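Local coordinates for protein Exo-beta-1,4-mannosidase (PDB 4LYP) that probably hydrolyses beta-1,4-linked mannosides from the chain end, as an extracellular fungal beta-mannosidase of glycoside hydrolase family 5 that can also carry out transglycosylation, at residues A[414-417]-A[418-422]; A[362-365]-A[366-370]. All coordinates share one frame; numbering follows the deposited sequence. Where two conformers were deposited one is given.

Interaction 1. Residues A[414-417]-A[418-422]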
loop_
_atom_site.group_PDB
_atom_site.type_symbol
_atom_site.label_atom_id
_atom_site.label_comp_id
_atom_site.label_asym_id
_atom_site.label_seq_id
_atom_site.Cartn_x
_atom_site.Cartn_y
_atom_site.Cartn_z
ATOM N N PRO A 414 -8.051 -3.115 10.153
ATOM C CA PRO A 414 -9.073 -3.580 11.126
ATOM C C PRO A 414 -10.407 -3.972 10.465
ATOM O O PRO A 414 -11.357 -4.247 11.190
ATOM C CB PRO A 414 -9.236 -2.424 12.052
ATOM C CG PRO A 414 -8.819 -1.202 11.257
ATOM C CD PRO A 414 -7.661 -1.690 10.393
ATOM N N HIS A 415 -10.469 -4.016 9.146
ATOM C CA HIS A 415 -11.605 -4.604 8.451
ATOM C C HIS A 415 -11.367 -6.114 8.174
ATOM O O HIS A 415 -12.274 -6.758 7.611
ATOM C CB HIS A 415 -11.939 -3.884 7.161
ATOM C CG HIS A 415 -10.920 -4.126 6.090
ATOM N ND1 HIS A 415 -9.562 -4.115 6.359
ATOM C CD2 HIS A 415 -11.089 -4.425 4.754
ATOM C CE1 HIS A 415 -8.925 -4.394 5.223
ATOM N NE2 HIS A 415 -9.821 -4.575 4.246
ATOM N N GLU A 416 -10.202 -6.639 8.564
ATOM C CA GLU A 416 -9.826 -8.017 8.312
ATOM C C GLU A 416 -9.369 -8.646 9.578
ATOM O O GLU A 416 -8.943 -7.977 10.520
ATOM C CB GLU A 416 -8.624 -8.001 7.315
ATOM C CG GLU A 416 -9.120 -7.752 5.893
ATOM C CD GLU A 416 -8.041 -7.453 4.885
ATOM O OE1 GLU A 416 -6.852 -7.273 5.220
ATOM O OE2 GLU A 416 -8.388 -7.472 3.676
ATOM N N PRO A 417 -9.341 -10.010 9.637
ATOM C CA PRO A 417 -8.873 -10.681 10.848
ATOM C C PRO A 417 -7.449 -10.311 11.159
ATOM O O PRO A 417 -6.539 -10.355 10.288
ATOM C CB PRO A 417 -9.023 -12.170 10.491
ATOM C CG PRO A 417 -10.094 -12.182 9.429
ATOM C CD PRO A 417 -9.833 -10.921 8.605
ATOM N N HIS A 418 -7.138 -10.050 12.422
ATOM C CA HIS A 418 -5.775 -9.803 12.815
ATOM C C HIS A 418 -4.953 -11.002 12.449
ATOM O O HIS A 418 -5.283 -12.136 12.790
ATOM C CB HIS A 418 -5.632 -9.538 14.324
ATOM C CG HIS A 418 -6.498 -8.464 14.841
ATOM N ND1 HIS A 418 -6.808 -7.284 14.191
ATOM C CD2 HIS A 418 -7.116 -8.391 16.091
ATOM C CE1 HIS A 418 -7.591 -6.529 14.995
ATOM N NE2 HIS A 418 -7.792 -7.227 16.136
ATOM N N GLY A 419 -3.777 -10.789 11.821
ATOM C CA GLY A 419 -2.861 -11.872 11.548
ATOM C C GLY A 419 -3.111 -12.636 10.285
ATOM O O GLY A 419 -2.407 -13.624 10.020
ATOM N N TRP A 420 -4.048 -12.214 9.428
ATOM C CA TRP A 420 -4.278 -12.919 8.172
ATOM C C TRP A 420 -3.008 -12.994 7.300
ATOM O O TRP A 420 -2.584 -14.104 6.925
ATOM C CB TRP A 420 -5.429 -12.255 7.422
ATOM C CG TRP A 420 -5.945 -12.940 6.202
ATOM C CD1 TRP A 420 -5.680 -14.253 5.772
ATOM C CD2 TRP A 420 -6.838 -12.384 5.237
ATOM N NE1 TRP A 420 -6.382 -14.513 4.616
ATOM C CE2 TRP A 420 -7.092 -13.391 4.267
ATOM C CE3 TRP A 420 -7.449 -11.132 5.071
ATOM C CZ2 TRP A 420 -7.958 -13.191 3.172
ATOM C CZ3 TRP A 420 -8.290 -10.937 3.967
ATOM C CH2 TRP A 420 -8.534 -11.924 3.052
ATOM N N TYR A 421 -2.439 -11.837 6.997
ATOM C CA TYR A 421 -1.370 -11.762 5.999
ATOM C C TYR A 421 -0.068 -11.224 6.616
ATOM O O TYR A 421 0.979 -11.282 5.941
ATOM C CB TYR A 421 -1.812 -10.822 4.854
ATOM C CG TYR A 421 -2.890 -11.411 3.953
ATOM C CD1 TYR A 421 -2.768 -12.709 3.507
ATOM C CD2 TYR A 421 -3.951 -10.647 3.528
ATOM C CE1 TYR A 421 -3.694 -13.232 2.573
ATOM C CE2 TYR A 421 -4.845 -11.129 2.596
ATOM C CZ TYR A 421 -4.685 -12.415 2.109
ATOM O OH TYR A 421 -5.514 -12.965 1.115
ATOM N N SER A 422 -0.074 -10.729 7.863
ATOM C CA SER A 422 1.155 -10.117 8.453
ATOM C C SER A 422 2.310 -11.032 8.335
ATOM O O SER A 422 2.266 -12.232 8.619
ATOM C CB SER A 422 0.898 -9.858 9.918
ATOM O OG SER A 422 0.076 -8.718 10.152
HETATM O O HOH W 1 -6.558 -6.797 11.579
#
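Pro-417 and Trp-420 close a type II beta turn, in which Trp-420 N donates to Pro-417 O over 3.2 Å at an N-H...O angle of 153°. His-418 and Gly-419 fill the corner positions: His-418 has the extended backbone that the first corner of a type II turn needs, and the positive phi of Gly-419 would jam a beta carbon against the carbonyl oxygen of His-418, a clash that glycine escapes.

The turn brings Glu-416 against the indole of Trp-420. The acid's CG lies in the plane of the ring at its edge, and its OE2 comes within 3.5 Å of Trp-420 CZ3, near that same plane. Carboxylate and indole stand almost perpendicular, 83° apart. Trp-420 has its CG anti to the backbone N (chi1 -172°), which swings the benzo edge, CE3 and CZ3, back toward Glu-416, while NE1 is bonded to Glu-295. Pro-417 CD adds a looser apolar contact, 4.3 Å from Trp-420 CE3.

In this TIM barrel the loop between strands 386-394 and 423-424 helps form the pocket that holds guanidine, probably the active site: Glu-416 lines it with Trp-153, Glu-238, Trp-293 and Asn-296, and its OE2 hydrogen-bonds a Tris molecule probably brought in from the crystallisation liquor. On the acid's other flank, Glu-416 CG sits 3.4 Å above the His-415 ring, offset toward the rim, and that imidazole stacks on Trp-155. The Tyr-421 ring lies against one indole face, its CE2 over the centre, and its hydroxyl bonds Asn-296. A water between Glu-416 and His-418 donates to Glu-416 O over 2.9 Å and meets His-418 ND1 in the imidazole plane at 2.7 Å.

Interaction 2. Residues A[362-365]-A[366-370]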
loop_
_atom_site.group_PDB
_atom_site.type_symbol
_atom_site.label_atom_id
_atom_site.label_comp_id
_atom_site.label_asym_id
_atom_site.label_seq_id
_atom_site.Cartn_x
_atom_site.Cartn_y
_atom_site.Cartn_z
ATOM N N SER A 362 4.420 -22.427 5.472
ATOM C CA SER A 362 5.133 -23.088 4.368
ATOM C C SER A 362 4.562 -22.778 2.990
ATOM O O SER A 362 5.324 -22.598 2.062
ATOM C CB SER A 362 5.215 -24.575 4.597
ATOM O OG SER A 362 3.932 -25.214 4.573
ATOM N N HIS A 363 3.227 -22.672 2.853
ATOM C CA HIS A 363 2.703 -22.311 1.533
ATOM C C HIS A 363 3.096 -20.911 1.159
ATOM O O HIS A 363 3.567 -20.648 0.055
ATOM C CB HIS A 363 1.180 -22.444 1.508
ATOM C CG HIS A 363 0.689 -23.832 1.351
ATOM N ND1 HIS A 363 -0.600 -24.144 0.981
ATOM C CD2 HIS A 363 1.352 -25.055 1.465
ATOM C CE1 HIS A 363 -0.726 -25.452 0.881
ATOM N NE2 HIS A 363 0.415 -26.025 1.214
ATOM N N LYS A 364 2.855 -19.958 2.105
ATOM C CA LYS A 364 3.213 -18.564 1.880
ATOM C C LYS A 364 4.671 -18.395 1.493
ATOM O O LYS A 364 5.033 -17.605 0.616
ATOM C CB LYS A 364 2.916 -17.793 3.163
ATOM C CG LYS A 364 3.295 -16.317 3.149
ATOM C CD LYS A 364 3.103 -15.748 4.564
ATOM C CE LYS A 364 3.071 -14.241 4.583
ATOM N NZ LYS A 364 2.749 -13.740 5.976
ATOM N N ASP A 365 5.575 -19.104 2.198
ATOM C CA ASP A 365 7.026 -18.938 1.934
ATOM C C ASP A 365 7.322 -19.384 0.540
ATOM O O ASP A 365 8.113 -18.697 -0.152
ATOM C CB ASP A 365 7.798 -19.768 2.930
ATOM C CG ASP A 365 7.791 -19.173 4.341
ATOM O OD1 ASP A 365 7.145 -18.170 4.574
ATOM O OD2 ASP A 365 8.487 -19.788 5.158
ATOM N N GLU A 366 6.776 -20.497 0.064
ATOM C CA GLU A 366 7.039 -20.950 -1.274
ATOM C C GLU A 366 6.422 -19.968 -2.319
ATOM O O GLU A 366 7.052 -19.638 -3.318
ATOM C CB GLU A 366 6.455 -22.340 -1.498
ATOM C CG GLU A 366 6.540 -22.797 -2.919
ATOM C CD GLU A 366 5.940 -24.183 -3.169
ATOM O OE1 GLU A 366 6.106 -25.065 -2.269
ATOM O OE2 GLU A 366 5.398 -24.406 -4.270
ATOM N N TYR A 367 5.201 -19.483 -2.025
ATOM C CA TYR A 367 4.555 -18.557 -2.901
ATOM C C TYR A 367 5.351 -17.281 -3.078
ATOM O O TYR A 367 5.587 -16.800 -4.187
ATOM C CB TYR A 367 3.162 -18.244 -2.312
ATOM C CG TYR A 367 2.292 -17.367 -3.159
ATOM C CD1 TYR A 367 1.707 -17.804 -4.364
ATOM C CD2 TYR A 367 1.973 -16.061 -2.674
ATOM C CE1 TYR A 367 0.856 -16.978 -5.024
ATOM C CE2 TYR A 367 1.094 -15.243 -3.378
ATOM C CZ TYR A 367 0.531 -15.729 -4.542
ATOM O OH TYR A 367 -0.376 -14.965 -5.256
ATOM N N TYR A 368 5.836 -16.726 -1.929
ATOM C CA TYR A 368 6.690 -15.547 -1.976
ATOM C C TYR A 368 7.979 -15.874 -2.745
ATOM O O TYR A 368 8.408 -15.078 -3.591
ATOM C CB TYR A 368 7.120 -15.099 -0.563
ATOM C CG TYR A 368 6.189 -14.145 0.181
ATOM C CD1 TYR A 368 4.820 -14.379 0.370
ATOM C CD2 TYR A 368 6.745 -13.005 0.766
ATOM C CE1 TYR A 368 4.022 -13.471 1.073
ATOM C CE2 TYR A 368 5.963 -12.093 1.479
ATOM C CZ TYR A 368 4.629 -12.340 1.621
ATOM O OH TYR A 368 3.895 -11.418 2.355
ATOM N N GLN A 369 8.611 -17.003 -2.422
ATOM C CA GLN A 369 9.891 -17.285 -3.021
ATOM C C GLN A 369 9.787 -17.389 -4.546
ATOM O O GLN A 369 10.634 -16.863 -5.270
ATOM C CB GLN A 369 10.485 -18.560 -2.438
ATOM C CG GLN A 369 11.846 -18.893 -3.071
ATOM C CD GLN A 369 12.445 -20.029 -2.338
ATOM O OE1 GLN A 369 11.991 -21.165 -2.517
ATOM N NE2 GLN A 369 13.333 -19.742 -1.439
ATOM N N LYS A 370 8.749 -18.033 -5.054
ATOM C CA LYS A 370 8.578 -18.169 -6.477
ATOM C C LYS A 370 8.251 -16.848 -7.128
ATOM O O LYS A 370 8.733 -16.530 -8.239
ATOM C CB LYS A 370 7.533 -19.229 -6.793
ATOM C CG LYS A 370 8.074 -20.606 -6.473
ATOM C CD LYS A 370 7.063 -21.708 -6.694
ATOM C CE LYS A 370 7.674 -23.099 -6.579
ATOM N NZ LYS A 370 6.626 -24.200 -6.775
HETATM O O HOH W 2 4.627 -25.413 0.135
#
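Successive i to i+4 backbone hydrogen bonds run from Glu-366 N to Ser-362 O through Gln-369 N to Asp-365 O, with Tyr-368 N to Lys-364 O the shortest at 2.8 Å and nearly straight at 170°. They form the first turns of alpha-helix 362-380, one of the outer helices of the TIM barrel.

On the buried side Lys-364 and Tyr-368, four residues apart, lie side by side and point the same way. With CG opposite the backbone N (chi1 177°) and the rest of the chain extended, the lysine methylenes run along the phenol, with CG 3.6 Å from Tyr-368 CE1 and CE 3.7 Å from Tyr-368 OH. A long aliphatic stem with a polar tip suits this place: the stem packs beside the ring, and NZ reaches the backbone oxygen of Tyr-421.

Asp-365 faces helix 429-448, its carboxylate taking bonds from Thr-428, Thr-429 and Thr-361. His-363 stacks on Trp-345 and bonds Tyr-300 through ND1, while Tyr-367 packs against helix 308-329.

Along the more open side, Glu-366 and Lys-370 are spaced one helical turn apart for a salt bridge, and Asn-312 also bonds Glu-366 OE2. A water donates to Glu-366 OE1. Lys-370 NZ meets Glu-366 OE2 at 2.8 Å, from above the carboxylate plane.

Overall arrangement
Along the chain the two contacts come in series, neither enclosing nor crossing the other. Interaction 2 comes first, at the start of helix 362-380, which packs between helices 308-329 and 429-448 on the outside of the barrel. The chain then passes through strand 386-394 and enters the long loop where interaction 1 closes its tight turn just before strand 423-424. Their centres lie 19 Å apart, yet they touch: Lys-364 NZ probably donates to Tyr-421 O, 3.0 Å away, and packs near Ser-422 O. That lysine therefore ties the outer helix to the end of the loop that carries Glu-416 into the pocket.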